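Local coordinates for transcarboxylase 5S subunit (PDB 1RQB), which transfers a carboxyl group from the biotin of the 1.3S subunit to pyruvate, forming oxaloacetate at a cobalt-dependent TIM-barrel active site, at residues Pro264-Ala269 against Asp284-Ile289; Lys125-Gly130 against Lys154-His159. One frame throughout, in Å; residues are numbered along the deposited sequence.

Contact 1: residues Pro264-Ala269 against Asp284-Ile289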
ATOM      1  N   PRO A 264      -6.689  -1.834  -2.667  1.00  8.39           N
ATOM      2  CA  PRO A 264      -7.964  -1.362  -2.114  1.00  9.54           C
ATOM      3  C   PRO A 264      -9.052  -0.992  -3.124  1.00  9.95           C
ATOM      4  O   PRO A 264      -8.825  -0.221  -4.055  1.00  9.76           O
ATOM      5  CB  PRO A 264      -7.555  -0.165  -1.234  1.00  8.81           C
ATOM      6  CG  PRO A 264      -6.031  -0.184  -1.222  1.00  7.29           C
ATOM      7  CD  PRO A 264      -5.668  -0.781  -2.537  1.00  8.59           C
ATOM      8  N   THR A 265     -10.241  -1.540  -2.898  1.00  8.40           N
ATOM      9  CA  THR A 265     -11.396  -1.308  -3.779  1.00  7.31           C
ATOM     10  C   THR A 265     -11.652   0.192  -3.953  1.00  8.20           C
ATOM     11  O   THR A 265     -11.749   0.692  -5.073  1.00 10.12           O
ATOM     12  CB  THR A 265     -12.660  -1.969  -3.179  1.00 11.13           C
ATOM     13  OG1 THR A 265     -12.461  -3.388  -3.117  1.00  9.97           O
ATOM     14  CG2 THR A 265     -13.907  -1.640  -4.021  1.00  9.46           C
ATOM     15  N   GLU A 266     -11.761   0.913  -2.844  1.00  6.70           N
ATOM     16  CA  GLU A 266     -12.075   2.346  -2.931  1.00  8.58           C
ATOM     17  C   GLU A 266     -10.947   3.119  -3.619  1.00 10.27           C
ATOM     18  O   GLU A 266     -11.209   4.067  -4.358  1.00 10.92           O
ATOM     19  CB  GLU A 266     -12.330   2.920  -1.545  1.00  9.16           C
ATOM     20  CG  GLU A 266     -13.440   2.201  -0.791  1.00 17.40           C
ATOM     21  CD  GLU A 266     -12.883   1.259   0.265  1.00 19.93           C
ATOM     22  OE1 GLU A 266     -12.187   0.279  -0.092  1.00 16.03           O
ATOM     23  OE2 GLU A 266     -13.125   1.516   1.457  1.00 20.01           O
ATOM     24  N   SER A 267      -9.696   2.740  -3.370  1.00  8.95           N
ATOM     25  CA  SER A 267      -8.571   3.445  -4.003  1.00  8.29           C
ATOM     26  C   SER A 267      -8.615   3.237  -5.518  1.00 12.35           C
ATOM     27  O   SER A 267      -8.408   4.174  -6.289  1.00 11.44           O
ATOM     28  CB  SER A 267      -7.243   2.935  -3.442  1.00 10.09           C
ATOM     29  OG  SER A 267      -7.150   3.215  -2.052  1.00 13.19           O
ATOM     30  N   VAL A 268      -8.893   2.009  -5.950  1.00 11.67           N
ATOM     31  CA  VAL A 268      -8.958   1.720  -7.390  1.00 11.42           C
ATOM     32  C   VAL A 268     -10.120   2.492  -8.019  1.00 11.59           C
ATOM     33  O   VAL A 268      -9.997   3.028  -9.119  1.00 13.78           O
ATOM     34  CB  VAL A 268      -9.096   0.200  -7.648  1.00 13.02           C
ATOM     35  CG1 VAL A 268      -9.435  -0.071  -9.105  1.00 14.75           C
ATOM     36  CG2 VAL A 268      -7.783  -0.478  -7.308  1.00 11.07           C
ATOM     37  N   ALA A 269     -11.244   2.597  -7.314  1.00  9.52           N
ATOM     38  CA  ALA A 269     -12.374   3.337  -7.896  1.00 10.93           C
ATOM     39  C   ALA A 269     -12.063   4.834  -7.961  1.00 13.14           C
ATOM     40  O   ALA A 269     -12.324   5.482  -8.974  1.00 15.04           O
ATOM     41  CB  ALA A 269     -13.656   3.107  -7.074  1.00 12.93           C
ATOM     42  N   ASP A 284     -21.105   5.092  -0.855  1.00 17.15           N
ATOM     43  CA  ASP A 284     -21.708   5.014   0.483  1.00 19.80           C
ATOM     44  C   ASP A 284     -21.740   3.558   0.955  1.00 16.53           C
ATOM     45  O   ASP A 284     -21.496   3.277   2.126  1.00 16.56           O
ATOM     46  CB  ASP A 284     -23.134   5.550   0.493  1.00 30.72           C
ATOM     47  CG  ASP A 284     -23.728   5.558   1.895  1.00 42.38           C
ATOM     48  OD1 ASP A 284     -24.971   5.602   2.026  1.00 47.91           O
ATOM     49  OD2 ASP A 284     -22.938   5.526   2.872  1.00 45.52           O
ATOM     50  N   ARG A 285     -22.049   2.630   0.050  1.00 14.75           N
ATOM     51  CA  ARG A 285     -22.075   1.211   0.429  1.00 13.23           C
ATOM     52  C   ARG A 285     -20.652   0.762   0.766  1.00 11.72           C
ATOM     53  O   ARG A 285     -20.435   0.033   1.732  1.00 11.44           O
ATOM     54  CB  ARG A 285     -22.628   0.333  -0.706  1.00 12.88           C
ATOM     55  CG  ARG A 285     -24.114   0.518  -1.019  1.00 17.83           C
ATOM     56  CD  ARG A 285     -25.022   0.107   0.151  1.00 16.62           C
ATOM     57  NE  ARG A 285     -26.419   0.216  -0.257  1.00 17.24           N
ATOM     58  CZ  ARG A 285     -27.440  -0.400   0.330  1.00 19.84           C
ATOM     59  NH1 ARG A 285     -27.250  -1.189   1.378  1.00 19.32           N
ATOM     60  NH2 ARG A 285     -28.664  -0.247  -0.159  1.00 19.87           N
ATOM     61  N   LEU A 286     -19.686   1.208  -0.029  1.00 14.35           N
ATOM     62  CA  LEU A 286     -18.285   0.834   0.210  1.00 14.69           C
ATOM     63  C   LEU A 286     -17.842   1.315   1.595  1.00 10.68           C
ATOM     64  O   LEU A 286     -17.123   0.619   2.308  1.00 10.51           O
ATOM     65  CB  LEU A 286     -17.371   1.443  -0.866  1.00 11.59           C
ATOM     66  CG  LEU A 286     -17.591   0.983  -2.310  1.00 14.00           C
ATOM     67  CD1 LEU A 286     -16.526   1.594  -3.220  1.00 14.35           C
ATOM     68  CD2 LEU A 286     -17.506  -0.536  -2.374  1.00 12.11           C
ATOM     69  N   HIS A 287     -18.264   2.518   1.970  1.00 12.44           N
ATOM     70  CA  HIS A 287     -17.890   3.080   3.275  1.00 12.82           C
ATOM     71  C   HIS A 287     -18.436   2.198   4.402  1.00 11.54           C
ATOM     72  O   HIS A 287     -17.763   1.965   5.405  1.00 10.13           O
ATOM     73  CB  HIS A 287     -18.451   4.496   3.399  1.00 17.44           C
ATOM     74  CG  HIS A 287     -18.106   5.168   4.688  1.00 27.23           C
ATOM     75  ND1 HIS A 287     -16.849   5.668   4.952  1.00 33.95           N
ATOM     76  CD2 HIS A 287     -18.843   5.399   5.799  1.00 31.89           C
ATOM     77  CE1 HIS A 287     -16.827   6.179   6.170  1.00 35.27           C
ATOM     78  NE2 HIS A 287     -18.024   6.029   6.706  1.00 34.46           N
ATOM     79  N   LYS A 288     -19.658   1.700   4.234  1.00 11.82           N
ATOM     80  CA  LYS A 288     -20.274   0.847   5.260  1.00 14.38           C
ATOM     81  C   LYS A 288     -19.538  -0.492   5.353  1.00 14.30           C
ATOM     82  O   LYS A 288     -19.339  -1.029   6.442  1.00 13.61           O
ATOM     83  CB  LYS A 288     -21.754   0.579   4.946  1.00 15.98           C
ATOM     84  CG  LYS A 288     -22.630   1.816   4.919  1.00 20.54           C
ATOM     85  CD  LYS A 288     -24.079   1.418   4.649  1.00 26.83           C
ATOM     86  CE  LYS A 288     -24.986   2.632   4.514  1.00 36.41           C
ATOM     87  NZ  LYS A 288     -24.884   3.562   5.676  1.00 35.97           N
ATOM     88  N   ILE A 289     -19.154  -1.044   4.212  1.00 11.57           N
ATOM     89  CA  ILE A 289     -18.433  -2.325   4.207  1.00 10.13           C
ATOM     90  C   ILE A 289     -17.068  -2.129   4.871  1.00  8.42           C
ATOM     91  O   ILE A 289     -16.626  -2.937   5.687  1.00 11.34           O
ATOM     92  CB  ILE A 289     -18.245  -2.828   2.755  1.00 11.19           C
ATOM     93  CG1 ILE A 289     -19.620  -3.046   2.118  1.00  9.85           C
ATOM     94  CG2 ILE A 289     -17.427  -4.131   2.733  1.00  9.39           C
ATOM     95  CD1 ILE A 289     -19.588  -3.103   0.588  1.00  9.69           C
TER
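Leu286 reaches from helix 283-296 to the first turn of helix 265-271, and its two methyl branches divide the work. Leu286 CD2 meets Thr265 CG2 at 4.1 Å, the two side chains crossing at a slant. Leu286 CD1 lies 4.0 Å from Glu266 CG, and Leu286 CB is equally near that methylene, the two side chains running past each other in opposite senses. With chi1 of Thr265 at -63°, its methyl is anti to the backbone N and faces the leucine, while OG1 goes to Thr251 and Glu29. The segments lie on the helix after the last barrel strand of the TIM barrel, 248-251, and on the next helix in the chain, with the short strand 277-278, which pairs with strand 23-29, between them; Pro264 is the N-cap residue of the first helix. While Glu266 CG packs on Leu286, a bend at chi2 (103°) takes the carboxylate to Ser254, whose OG is hydrogen-bonded to OE2. All three touching residues are buried, and Leu286 also packs on Tyr61. Across the dimer interface, Val309 of the second subunit packs on Pro264 and Ser267, and Thr311 of that subunit on Glu266.

Contact 2: residues Lys125-Gly130 against Lys154-His159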
ATOM      1  N   LYS A 125     -23.070 -29.734  -7.719  1.00 13.54           N
ATOM      2  CA  LYS A 125     -23.588 -29.315  -6.407  1.00 15.29           C
ATOM      3  C   LYS A 125     -23.243 -27.855  -6.108  1.00 15.40           C
ATOM      4  O   LYS A 125     -24.029 -27.146  -5.481  1.00 15.93           O
ATOM      5  CB  LYS A 125     -23.064 -30.230  -5.290  1.00 19.52           C
ATOM      6  CG  LYS A 125     -23.761 -31.585  -5.255  1.00 25.90           C
ATOM      7  CD  LYS A 125     -25.244 -31.359  -4.942  1.00 24.78           C
ATOM      8  CE  LYS A 125     -26.042 -32.645  -4.952  1.00 33.70           C
ATOM      9  NZ  LYS A 125     -27.493 -32.370  -4.738  1.00 32.23           N
ATOM     10  N   SER A 126     -22.063 -27.408  -6.525  1.00 12.05           N
ATOM     11  CA  SER A 126     -21.687 -26.001  -6.327  1.00 11.66           C
ATOM     12  C   SER A 126     -22.696 -25.106  -7.051  1.00 13.54           C
ATOM     13  O   SER A 126     -23.211 -24.142  -6.488  1.00 13.14           O
ATOM     14  CB  SER A 126     -20.288 -25.744  -6.894  1.00 13.72           C
ATOM     15  OG  SER A 126     -19.297 -26.367  -6.095  1.00 16.84           O
ATOM     16  N   ALA A 127     -22.985 -25.439  -8.306  1.00 12.52           N
ATOM     17  CA  ALA A 127     -23.942 -24.660  -9.108  1.00 19.08           C
ATOM     18  C   ALA A 127     -25.340 -24.739  -8.489  1.00 20.42           C
ATOM     19  O   ALA A 127     -26.053 -23.741  -8.391  1.00 18.64           O
ATOM     20  CB  ALA A 127     -23.982 -25.196 -10.539  1.00 21.22           C
ATOM     21  N   GLU A 128     -25.726 -25.933  -8.068  1.00 19.22           N
ATOM     22  CA  GLU A 128     -27.059 -26.144  -7.483  1.00 22.26           C
ATOM     23  C   GLU A 128     -27.230 -25.303  -6.217  1.00 22.90           C
ATOM     24  O   GLU A 128     -28.320 -24.804  -5.938  1.00 19.73           O
ATOM     25  CB  GLU A 128     -27.239 -27.618  -7.128  1.00 23.44           C
ATOM     26  CG  GLU A 128     -28.617 -27.979  -6.618  1.00 32.36           C
ATOM     27  CD  GLU A 128     -28.697 -29.433  -6.204  1.00 39.12           C
ATOM     28  OE1 GLU A 128     -28.135 -30.288  -6.925  1.00 44.15           O
ATOM     29  OE2 GLU A 128     -29.323 -29.723  -5.162  1.00 45.16           O
ATOM     30  N   ASN A 129     -26.154 -25.148  -5.452  1.00 20.23           N
ATOM     31  CA  ASN A 129     -26.225 -24.402  -4.187  1.00 17.48           C
ATOM     32  C   ASN A 129     -26.041 -22.895  -4.390  1.00 24.12           C
ATOM     33  O   ASN A 129     -26.077 -22.133  -3.424  1.00 21.12           O
ATOM     34  CB  ASN A 129     -25.220 -24.986  -3.197  1.00 19.10           C
ATOM     35  CG  ASN A 129     -25.756 -26.243  -2.514  1.00 22.68           C
ATOM     36  OD1 ASN A 129     -26.702 -26.167  -1.733  1.00 23.13           O
ATOM     37  ND2 ASN A 129     -25.175 -27.400  -2.827  1.00 19.57           N
ATOM     38  N   GLY A 130     -25.864 -22.461  -5.641  1.00 19.67           N
ATOM     39  CA  GLY A 130     -25.756 -21.034  -5.912  1.00 23.61           C
ATOM     40  C   GLY A 130     -24.552 -20.406  -6.603  1.00 19.85           C
ATOM     41  O   GLY A 130     -24.597 -19.221  -6.929  1.00 19.24           O
ATOM     42  N   LYS A 154     -19.958 -25.432 -17.830  1.00 14.95           N
ATOM     43  CA  LYS A 154     -20.813 -25.078 -18.973  1.00 18.88           C
ATOM     44  C   LYS A 154     -22.085 -25.931 -18.943  1.00 18.39           C
ATOM     45  O   LYS A 154     -23.172 -25.456 -19.266  1.00 19.67           O
ATOM     46  CB  LYS A 154     -20.069 -25.296 -20.300  1.00 21.83           C
ATOM     47  CG  LYS A 154     -18.805 -24.459 -20.448  1.00 31.58           C
ATOM     48  CD  LYS A 154     -19.107 -22.967 -20.291  1.00 35.98           C
ATOM     49  CE  LYS A 154     -20.115 -22.485 -21.332  1.00 41.98           C
ATOM     50  NZ  LYS A 154     -20.538 -21.067 -21.124  1.00 41.79           N
ATOM     51  N   LYS A 155     -21.941 -27.194 -18.562  1.00 19.49           N
ATOM     52  CA  LYS A 155     -23.091 -28.105 -18.475  1.00 23.56           C
ATOM     53  C   LYS A 155     -24.106 -27.539 -17.480  1.00 25.60           C
ATOM     54  O   LYS A 155     -25.313 -27.591 -17.709  1.00 25.70           O
ATOM     55  CB  LYS A 155     -22.647 -29.489 -17.992  1.00 26.10           C
ATOM     56  CG  LYS A 155     -23.813 -30.476 -17.824  1.00 31.96           C
ATOM     57  CD  LYS A 155     -23.371 -31.818 -17.249  1.00 35.84           C
ATOM     58  CE  LYS A 155     -22.331 -32.502 -18.130  1.00 41.76           C
ATOM     59  NZ  LYS A 155     -22.055 -33.902 -17.689  1.00 43.29           N
ATOM     60  N   ALA A 156     -23.606 -26.984 -16.379  1.00 23.15           N
ATOM     61  CA  ALA A 156     -24.476 -26.425 -15.334  1.00 21.22           C
ATOM     62  C   ALA A 156     -25.030 -25.066 -15.762  1.00 19.18           C
ATOM     63  O   ALA A 156     -25.831 -24.464 -15.049  1.00 22.36           O
ATOM     64  CB  ALA A 156     -23.702 -26.293 -14.029  1.00 21.09           C
ATOM     65  N   GLY A 157     -24.601 -24.581 -16.921  1.00 19.08           N
ATOM     66  CA  GLY A 157     -25.071 -23.298 -17.412  1.00 21.43           C
ATOM     67  C   GLY A 157     -24.472 -22.096 -16.687  1.00 22.42           C
ATOM     68  O   GLY A 157     -25.024 -20.998 -16.728  1.00 20.38           O
ATOM     69  N   LYS A 158     -23.332 -22.293 -16.038  1.00 18.34           N
ATOM     70  CA  LYS A 158     -22.696 -21.200 -15.287  1.00 13.99           C
ATOM     71  C   LYS A 158     -21.549 -20.589 -16.096  1.00 17.88           C
ATOM     72  O   LYS A 158     -21.259 -21.018 -17.211  1.00 13.98           O
ATOM     73  CB  LYS A 158     -22.213 -21.715 -13.928  1.00 15.80           C
ATOM     74  CG  LYS A 158     -23.357 -22.310 -13.101  1.00 18.99           C
ATOM     75  CD  LYS A 158     -24.504 -21.316 -12.931  1.00 16.63           C
ATOM     76  CE  LYS A 158     -25.653 -21.930 -12.126  1.00 18.15           C
ATOM     77  NZ  LYS A 158     -26.830 -21.007 -12.002  1.00 23.89           N
ATOM     78  N   HIS A 159     -20.904 -19.579 -15.514  1.00 15.38           N
ATOM     79  CA  HIS A 159     -19.820 -18.843 -16.182  1.00 16.26           C
ATOM     80  C   HIS A 159     -18.476 -19.512 -15.889  1.00 16.31           C
ATOM     81  O   HIS A 159     -18.056 -19.593 -14.736  1.00 11.72           O
ATOM     82  CB  HIS A 159     -19.802 -17.398 -15.664  1.00 15.96           C
ATOM     83  CG  HIS A 159     -18.790 -16.518 -16.335  1.00 16.00           C
ATOM     84  ND1 HIS A 159     -19.147 -15.442 -17.116  1.00 17.36           N
ATOM     85  CD2 HIS A 159     -17.434 -16.551 -16.332  1.00 16.77           C
ATOM     86  CE1 HIS A 159     -18.054 -14.847 -17.567  1.00 19.67           C
ATOM     87  NE2 HIS A 159     -17.003 -15.501 -17.104  1.00 18.12           N
TER
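Ala127 and Ala156 face each other methyl to methyl, CB to CB 3.7 Å, where the end of helix 116-128 passes the end of helix 144-155. Lys158 comes in beside this pair. Lys158 CG lies 3.9 Å from Ala127 CB, and after a bend at chi2 (-55°) the chain runs on past the alanine, CG and CE turned to it, with CE 4.0 Å from the same methyl. Ala127 CB is thus touched by the other alanine and by two methylenes of the lysine, which also packs on Phe134 of strand 133-136. Both helices finish in a Schellman motif, with Gly130 and Gly157 taking the positive phi. Gly157 turns the chain from Ala156 toward Lys158, so one helix exit supplies both partners of Ala127. This is the helix-to-strand return of a beta/alpha barrel: helix 116-128 leads into strand 133-136 and helix 144-155 into strand 159-163, and these two strands pair in parallel. On the first helix, Lys125 O accepts from Asn129 N and from Asn129 ND2, which approach from opposite faces of the carbonyl plane; the side-chain bond is 2.9 Å long and bent to 140° at the hydrogen. Lys125 NZ pairs with Glu128 OE1 on its syn side, 3.1 Å away, while Asn129 OD1 accepts from Arg88 and ND2 also bonds Glu448 of helix 447-455. These polar groups take no part in the contact. What joins the two helix ends is therefore purely apolar, two methyls and the aliphatic part of a lysine, without the directional constraint of a hydrogen bond or salt bridge.

In the fold
Both contacts join helices that follow one another along the chain; those of contact 2 belong to the barrel wall, whereas helix 283-296 of contact 1 comes after the eighth barrel strand. They use different helices and do not touch: their centres are 29 Å apart and their nearest atoms about 18 Å. Contact 1 is buried, lying close to the dimer interface, with the side chain of Thr265 about 13 Å from the cobalt ion. Contact 2 is a surface contact away from the annotated sites, untouched by the other subunit. Each relies on van der Waals packing alone. In contact 1, a leucine packs with both branches on residues whose polar ends are bonded within the fold; in contact 2, two alanine methyls meet directly, with a lysine chain alongside.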